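Beta-agarase B (Zobellia galactanivorans, PDB 4ATF) hydrolyses the beta-1,4-galactosidic linkages of agarose in a random manner, with retention of anomeric configuration, giving mainly tetramers. Local coordinates at residues G67-K72 and I96-I101. The protein carries 1 engineered substitution. Sequence-based numbering, arbitrary orientation.
Sequences GLTEWK and INMGCI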
loop_
_atom_site.group_PDB
_atom_site.type_symbol
_atom_site.label_atom_id
_atom_site.label_comp_id
_atom_site.label_asym_id
_atom_site.label_seq_id
_atom_site.Cartn_x
_atom_site.Cartn_y
_atom_site.Cartn_z
ATOM N N GLY A 67 13.829 0.416 -7.268
ATOM C CA GLY A 67 14.853 1.316 -6.660
ATOM C C GLY A 67 15.955 0.513 -6.042
ATOM O O GLY A 67 16.463 -0.451 -6.671
ATOM N N LEU A 68 16.338 0.897 -4.813
ATOM C CA LEU A 68 17.342 0.139 -4.037
ATOM C C LEU A 68 16.707 -1.027 -3.260
ATOM O O LEU A 68 17.399 -1.710 -2.499
ATOM C CB LEU A 68 18.014 1.062 -3.036
ATOM C CG LEU A 68 18.873 2.189 -3.617
ATOM C CD1 LEU A 68 19.362 3.170 -2.507
ATOM C CD2 LEU A 68 20.005 1.553 -4.402
ATOM N N THR A 69 15.406 -1.256 -3.418
ATOM C CA THR A 69 14.713 -2.338 -2.633
ATOM C C THR A 69 15.239 -3.752 -2.974
ATOM O O THR A 69 15.399 -4.093 -4.172
ATOM C CB THR A 69 13.204 -2.370 -2.856
ATOM O OG1 THR A 69 12.661 -1.046 -2.686
ATOM C CG2 THR A 69 12.560 -3.317 -1.865
ATOM N N GLU A 70 15.543 -4.566 -1.940
ATOM C CA GLU A 70 15.743 -6.008 -2.232
ATOM C C GLU A 70 14.938 -6.762 -1.177
ATOM O O GLU A 70 15.388 -6.879 -0.013
ATOM C CB GLU A 70 17.242 -6.357 -2.218
ATOM C CG GLU A 70 17.415 -7.907 -2.395
ATOM C CD GLU A 70 18.898 -8.326 -2.427
ATOM O OE1 GLU A 70 19.515 -8.197 -3.519
ATOM O OE2 GLU A 70 19.432 -8.793 -1.373
ATOM N N TRP A 71 13.707 -7.154 -1.519
ATOM C CA TRP A 71 12.860 -7.777 -0.524
ATOM C C TRP A 71 13.455 -9.091 -0.031
ATOM O O TRP A 71 14.061 -9.837 -0.806
ATOM C CB TRP A 71 11.459 -8.053 -1.055
ATOM C CG TRP A 71 10.646 -6.744 -1.213
ATOM C CD1 TRP A 71 10.521 -5.698 -0.301
ATOM C CD2 TRP A 71 9.834 -6.402 -2.321
ATOM N NE1 TRP A 71 9.673 -4.723 -0.794
ATOM C CE2 TRP A 71 9.257 -5.119 -2.053
ATOM C CE3 TRP A 71 9.532 -7.043 -3.542
ATOM C CZ2 TRP A 71 8.366 -4.476 -2.973
ATOM C CZ3 TRP A 71 8.641 -6.387 -4.448
ATOM C CH2 TRP A 71 8.097 -5.125 -4.154
ATOM N N LYS A 72 13.185 -9.416 1.239
ATOM C CA LYS A 72 13.652 -10.675 1.894
ATOM C C LYS A 72 12.548 -11.256 2.755
ATOM O O LYS A 72 11.816 -10.510 3.463
ATOM C CB LYS A 72 14.885 -10.350 2.773
ATOM C CG LYS A 72 16.167 -10.059 1.962
ATOM C CD LYS A 72 16.718 -11.378 1.261
ATOM C CE LYS A 72 18.004 -11.048 0.550
ATOM N NZ LYS A 72 18.607 -12.200 -0.185
ATOM N N ILE A 96 18.916 -2.090 -0.036
ATOM C CA ILE A 96 18.374 -2.196 1.294
ATOM C C ILE A 96 17.415 -3.391 1.328
ATOM O O ILE A 96 16.432 -3.429 0.585
ATOM C CB ILE A 96 17.613 -0.917 1.692
ATOM C CG1 ILE A 96 18.536 0.304 1.501
ATOM C CG2 ILE A 96 17.136 -1.019 3.174
ATOM C CD1 ILE A 96 17.767 1.685 1.512
ATOM N N ASN A 97 17.722 -4.375 2.157
ATOM C CA ASN A 97 16.804 -5.493 2.401
ATOM C C ASN A 97 15.620 -5.092 3.299
ATOM O O ASN A 97 15.809 -4.455 4.367
ATOM C CB ASN A 97 17.573 -6.647 3.087
ATOM C CG ASN A 97 18.678 -7.252 2.222
ATOM O OD1 ASN A 97 19.809 -7.468 2.696
ATOM N ND2 ASN A 97 18.354 -7.591 0.957
ATOM N N MET A 98 14.391 -5.464 2.937
ATOM C CA MET A 98 13.220 -4.997 3.735
ATOM C C MET A 98 12.121 -6.019 3.415
ATOM O O MET A 98 12.315 -6.955 2.562
ATOM C CB MET A 98 12.831 -3.528 3.404
ATOM C CG MET A 98 12.358 -3.292 1.993
ATOM S SD MET A 98 12.334 -1.505 1.548
ATOM C CE MET A 98 14.048 -0.984 1.595
ATOM N N GLY A 99 11.009 -5.898 4.107
ATOM C CA GLY A 99 9.945 -6.904 4.043
ATOM C C GLY A 99 8.869 -6.676 2.979
ATOM O O GLY A 99 8.625 -5.530 2.551
ATOM N N CYS A 100 8.181 -7.758 2.615
ATOM C CA CYS A 100 6.980 -7.716 1.726
ATOM C C CYS A 100 6.194 -9.001 1.996
ATOM O O CYS A 100 6.806 -10.085 2.033
ATOM C CB CYS A 100 7.432 -7.694 0.256
ATOM S SG CYS A 100 6.067 -7.471 -0.919
ATOM N N ILE A 101 4.880 -8.901 2.234
ATOM C CA ILE A 101 4.054 -10.087 2.379
ATOM C C ILE A 101 2.857 -9.939 1.413
ATOM O O ILE A 101 2.532 -8.815 1.034
ATOM C CB ILE A 101 3.551 -10.326 3.848
ATOM C CG1 ILE A 101 2.399 -9.377 4.258
ATOM C CG2 ILE A 101 4.785 -10.347 4.881
ATOM C CD1 ILE A 101 1.784 -9.727 5.714
HETATM O O HOH W 1 9.006 -10.368 3.928
#
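N97 grips E70 twice through ND2. N97 ND2 donates to E70 OE2 at 2.8 Å, on the anti side of the carboxylate, and N97 ND2 to E70 O at 3.2 Å, nearly straight. Both acceptors lie in the amide plane of N97, which fixes its rotation. With CG anti to the backbone N (chi1 175°) and the chain extended beyond it, E70 runs side by side with N97. K90 forms a salt bridge with E70 OE1, and K72 CG packs on the N97 amide. The backbones pair as parallel strands: I96 N bonds to L68 O, E70 N to I96 O, and K72 N to M98 O. M98 N reaches E70 O only weakly. A water links K72 O and C100 N.

T69, W71, I96 and M98 share the other face. C100 CB lies over the five-membered ring of W71, 3.6 Å from its centroid, and C100 SG lies over the six-membered ring, 4.1 Å from that centroid. T69 CG2 covers the opposite face near the rim. M98 CG meets W71 CD1 at 3.8 Å. W71 NE1 bonds to T261 O. An alanine at W71 would probably leave T261 O without this donor and open a gap between T69 and C100. The W71 ring also meets Y59 and touches E262, both substrate-binding residues. The strand pair thus carries a polar, charged face and an apolar one near the bound agarose.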